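Local coordinates for LPXTG-motif cell wall anchor domain protein (Mobiluncus mulieris, PDB 5U5O) that probably serves in cell adhesion as part of a giant surface adhesin, its Ig-like domains cross-linked by intramolecular disulfide, isopeptide and ester bonds, at residues A[171-180]-A[189-198]. Residues are numbered along the deposited sequence; the frame is centred on the assembly and turned at random.
Sequences LKLTKTVTGW and RPEASYKFTV
Leu171 meets Val198 methyl to methyl, CD2 to CG1 at 3.9 Å, in an apolar pairing near Cys228 of the disulfide Cys200-Cys228. Two residues on, Leu173 lays CD2 over the face of the Phe196 ring, 3.7 Å from its centroid, a CH-pi contact. Lys175 then runs between two aromatic rings: its CD lies at the edge of Phe196, 3.8 Å from CZ, while bends at chi2 (62°) and chi4 (73°) bring CE and NZ over one face of Tyr194. NZ is joined covalently to Asn288 CG, the isopeptide cross-link of this DUF5979 domain, Ig-like in fold, and is therefore better read as an amide nitrogen than as a cation; it also donates to Thr176 O (3.3 Å). As in other adhesins, the isopeptide lysine is buried beside aromatic side chains; the cross-link ties strand 171-178 to strand 281-291, its neighbour in one sheet, facing strand 193-198 in the opposing sheet of the sandwich. Val177 CG2 next packs against Tyr194 OH at 3.5 Å. Beyond Gly179, Trp180 turns its indole toward 189-198: CZ3 approaches Tyr194 OH at 3.3 Å, and Arg189, extended from CG to NE, slides across one indole face, its NE in a salt bridge to Glu213.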
loop_
_atom_site.group_PDB
_atom_site.type_symbol
_atom_site.label_atom_id
_atom_site.label_comp_id
_atom_site.label_asym_id
_atom_site.label_seq_id
_atom_site.Cartn_x
_atom_site.Cartn_y
_atom_site.Cartn_z
ATOM N N LEU A 171 -9.628 -9.248 12.497
ATOM C CA LEU A 171 -9.746 -10.365 13.414
ATOM C C LEU A 171 -10.870 -10.099 14.372
ATOM O O LEU A 171 -10.819 -9.162 15.173
ATOM C CB LEU A 171 -8.441 -10.567 14.163
ATOM C CG LEU A 171 -8.386 -11.697 15.202
ATOM C CD1 LEU A 171 -8.772 -13.069 14.671
ATOM C CD2 LEU A 171 -6.976 -11.725 15.758
ATOM N N LYS A 172 -11.877 -10.978 14.330
ATOM C CA LYS A 172 -12.969 -10.966 15.280
ATOM C C LYS A 172 -12.703 -12.054 16.293
ATOM O O LYS A 172 -12.359 -13.184 15.913
ATOM C CB LYS A 172 -14.312 -11.223 14.598
ATOM C CG LYS A 172 -15.504 -11.129 15.544
ATOM C CD LYS A 172 -16.787 -11.668 14.935
ATOM C CE LYS A 172 -17.261 -10.812 13.781
ATOM N NZ LYS A 172 -18.657 -11.139 13.388
ATOM N N LEU A 173 -12.926 -11.758 17.553
ATOM C CA LEU A 173 -12.771 -12.723 18.646
ATOM C C LEU A 173 -14.072 -12.728 19.399
ATOM O O LEU A 173 -14.560 -11.699 19.821
ATOM C CB LEU A 173 -11.626 -12.287 19.582
ATOM C CG LEU A 173 -11.399 -13.216 20.787
ATOM C CD1 LEU A 173 -11.019 -14.648 20.379
ATOM C CD2 LEU A 173 -10.360 -12.591 21.712
ATOM N N THR A 174 -14.612 -13.929 19.621
ATOM C CA THR A 174 -15.834 -14.175 20.398
ATOM C C THR A 174 -15.462 -15.078 21.578
ATOM O O THR A 174 -14.646 -15.993 21.414
ATOM C CB THR A 174 -16.898 -14.872 19.527
ATOM O OG1 THR A 174 -17.216 -14.042 18.411
ATOM C CG2 THR A 174 -18.192 -15.153 20.291
ATOM N N LYS A 175 -16.030 -14.792 22.742
ATOM C CA LYS A 175 -15.818 -15.631 23.936
ATOM C C LYS A 175 -17.024 -16.514 24.198
ATOM O O LYS A 175 -18.147 -16.030 24.229
ATOM C CB LYS A 175 -15.591 -14.788 25.198
ATOM C CG LYS A 175 -15.159 -15.596 26.428
ATOM C CD LYS A 175 -13.834 -16.287 26.172
ATOM C CE LYS A 175 -13.056 -16.764 27.371
ATOM N NZ LYS A 175 -13.653 -17.958 28.019
ATOM N N THR A 176 -16.791 -17.820 24.396
ATOM C CA THR A 176 -17.838 -18.761 24.867
ATOM C C THR A 176 -17.334 -19.412 26.135
ATOM O O THR A 176 -16.153 -19.360 26.476
ATOM C CB THR A 176 -18.184 -19.825 23.808
ATOM O OG1 THR A 176 -17.000 -20.530 23.468
ATOM C CG2 THR A 176 -18.732 -19.151 22.555
ATOM N N VAL A 177 -18.256 -20.123 26.810
ATOM C CA VAL A 177 -17.978 -20.749 28.112
ATOM C C VAL A 177 -18.731 -22.085 28.203
ATOM O O VAL A 177 -19.888 -22.126 27.844
ATOM C CB VAL A 177 -18.442 -19.848 29.295
ATOM C CG1 VAL A 177 -18.317 -20.544 30.647
ATOM C CG2 VAL A 177 -17.669 -18.538 29.320
ATOM N N THR A 178 -18.053 -23.084 28.742
ATOM C CA THR A 178 -18.718 -24.337 29.121
ATOM C C THR A 178 -18.204 -24.737 30.483
ATOM O O THR A 178 -17.118 -24.359 30.896
ATOM C CB THR A 178 -18.449 -25.471 28.099
ATOM O OG1 THR A 178 -17.049 -25.749 28.036
ATOM C CG2 THR A 178 -18.971 -25.108 26.739
ATOM N N GLY A 179 -18.993 -25.574 31.180
ATOM C CA GLY A 179 -18.533 -26.156 32.428
ATOM C C GLY A 179 -18.643 -25.318 33.689
ATOM O O GLY A 179 -18.101 -25.707 34.718
ATOM N N TRP A 180 -19.334 -24.183 33.624
ATOM C CA TRP A 180 -19.515 -23.306 34.796
ATOM C C TRP A 180 -20.161 -24.070 35.952
ATOM O O TRP A 180 -21.066 -24.895 35.721
ATOM C CB TRP A 180 -20.398 -22.107 34.440
ATOM C CG TRP A 180 -20.370 -21.026 35.455
ATOM C CD1 TRP A 180 -21.224 -20.837 36.487
ATOM C CD2 TRP A 180 -19.446 -19.935 35.498
ATOM N NE1 TRP A 180 -20.876 -19.730 37.208
ATOM C CE2 TRP A 180 -19.788 -19.151 36.612
ATOM C CE3 TRP A 180 -18.338 -19.555 34.719
ATOM C CZ2 TRP A 180 -19.074 -17.995 36.959
ATOM C CZ3 TRP A 180 -17.628 -18.413 35.061
ATOM C CH2 TRP A 180 -18.000 -17.645 36.167
ATOM N N ARG A 189 -22.180 -15.819 36.551
ATOM C CA ARG A 189 -21.757 -16.200 35.209
ATOM C C ARG A 189 -21.857 -15.073 34.162
ATOM O O ARG A 189 -20.890 -14.855 33.447
ATOM C CB ARG A 189 -22.509 -17.465 34.757
ATOM C CG ARG A 189 -22.073 -18.009 33.413
ATOM C CD ARG A 189 -22.777 -19.310 33.089
ATOM N NE ARG A 189 -22.335 -19.758 31.781
ATOM C CZ ARG A 189 -22.501 -20.994 31.297
ATOM N NH1 ARG A 189 -23.112 -21.963 32.003
ATOM N NH2 ARG A 189 -22.030 -21.267 30.091
ATOM N N PRO A 190 -22.997 -14.339 34.084
ATOM C CA PRO A 190 -23.106 -13.307 33.039
ATOM C C PRO A 190 -22.270 -12.056 33.331
ATOM O O PRO A 190 -22.153 -11.187 32.473
ATOM C CB PRO A 190 -24.590 -12.928 33.017
ATOM C CG PRO A 190 -25.276 -13.902 33.894
ATOM C CD PRO A 190 -24.281 -14.592 34.768
ATOM N N GLU A 191 -21.699 -11.970 34.530
ATOM C CA GLU A 191 -20.816 -10.855 34.888
ATOM C C GLU A 191 -19.343 -11.193 34.767
ATOM O O GLU A 191 -18.495 -10.299 34.859
ATOM C CB GLU A 191 -21.127 -10.377 36.306
ATOM C CG GLU A 191 -22.506 -9.755 36.449
ATOM C CD GLU A 191 -22.734 -8.582 35.512
ATOM O OE1 GLU A 191 -21.771 -7.825 35.227
ATOM O OE2 GLU A 191 -23.882 -8.413 35.050
ATOM N N ALA A 192 -19.010 -12.445 34.499
ATOM C CA ALA A 192 -17.621 -12.817 34.346
ATOM C C ALA A 192 -17.041 -12.043 33.160
ATOM O O ALA A 192 -17.695 -11.879 32.128
ATOM C CB ALA A 192 -17.483 -14.314 34.119
ATOM N N SER A 193 -15.817 -11.557 33.346
ATOM C CA SER A 193 -15.146 -10.715 32.378
ATOM C C SER A 193 -13.789 -11.294 32.028
ATOM O O SER A 193 -12.969 -11.507 32.909
ATOM C CB SER A 193 -14.974 -9.337 32.993
ATOM O OG SER A 193 -14.204 -8.479 32.188
ATOM N N TYR A 194 -13.589 -11.604 30.752
ATOM C CA TYR A 194 -12.427 -12.341 30.296
ATOM C C TYR A 194 -11.501 -11.399 29.531
ATOM O O TYR A 194 -11.905 -10.782 28.546
ATOM C CB TYR A 194 -12.886 -13.524 29.429
ATOM C CG TYR A 194 -13.873 -14.469 30.155
ATOM C CD1 TYR A 194 -13.404 -15.399 31.078
ATOM C CD2 TYR A 194 -15.244 -14.314 30.010
ATOM C CE1 TYR A 194 -14.283 -16.246 31.749
ATOM C CE2 TYR A 194 -16.141 -15.195 30.669
ATOM C CZ TYR A 194 -15.628 -16.099 31.572
ATOM O OH TYR A 194 -16.454 -16.994 32.275
ATOM N N LYS A 195 -10.268 -11.323 30.006
ATOM C CA LYS A 195 -9.320 -10.333 29.499
ATOM C C LYS A 195 -8.458 -10.913 28.402
ATOM O O LYS A 195 -7.871 -11.987 28.571
ATOM C CB LYS A 195 -8.424 -9.837 30.613
ATOM C CG LYS A 195 -7.431 -8.789 30.161
ATOM C CD LYS A 195 -6.481 -8.428 31.282
ATOM C CE LYS A 195 -5.309 -7.589 30.792
ATOM N NZ LYS A 195 -4.482 -7.120 31.938
ATOM N N PHE A 196 -8.347 -10.170 27.299
ATOM C CA PHE A 196 -7.574 -10.572 26.152
ATOM C C PHE A 196 -6.624 -9.469 25.715
ATOM O O PHE A 196 -6.891 -8.266 25.891
ATOM C CB PHE A 196 -8.469 -10.905 24.969
ATOM C CG PHE A 196 -9.197 -12.203 25.144
ATOM C CD1 PHE A 196 -8.623 -13.393 24.733
ATOM C CD2 PHE A 196 -10.445 -12.229 25.738
ATOM C CE1 PHE A 196 -9.293 -14.601 24.904
ATOM C CE2 PHE A 196 -11.116 -13.436 25.929
ATOM C CZ PHE A 196 -10.536 -14.611 25.485
ATOM N N THR A 197 -5.522 -9.901 25.122
ATOM C CA THR A 197 -4.584 -9.027 24.428
ATOM C C THR A 197 -4.334 -9.591 23.056
ATOM O O THR A 197 -3.982 -10.777 22.923
ATOM C CB THR A 197 -3.267 -8.907 25.210
ATOM O OG1 THR A 197 -3.567 -8.506 26.543
ATOM C CG2 THR A 197 -2.343 -7.894 24.595
ATOM N N VAL A 198 -4.607 -8.810 22.020
ATOM C CA VAL A 198 -4.412 -9.212 20.633
ATOM C C VAL A 198 -3.261 -8.363 20.088
ATOM O O VAL A 198 -3.258 -7.092 20.224
ATOM C CB VAL A 198 -5.680 -8.961 19.820
ATOM C CG1 VAL A 198 -5.447 -9.179 18.329
ATOM C CG2 VAL A 198 -6.785 -9.882 20.317
#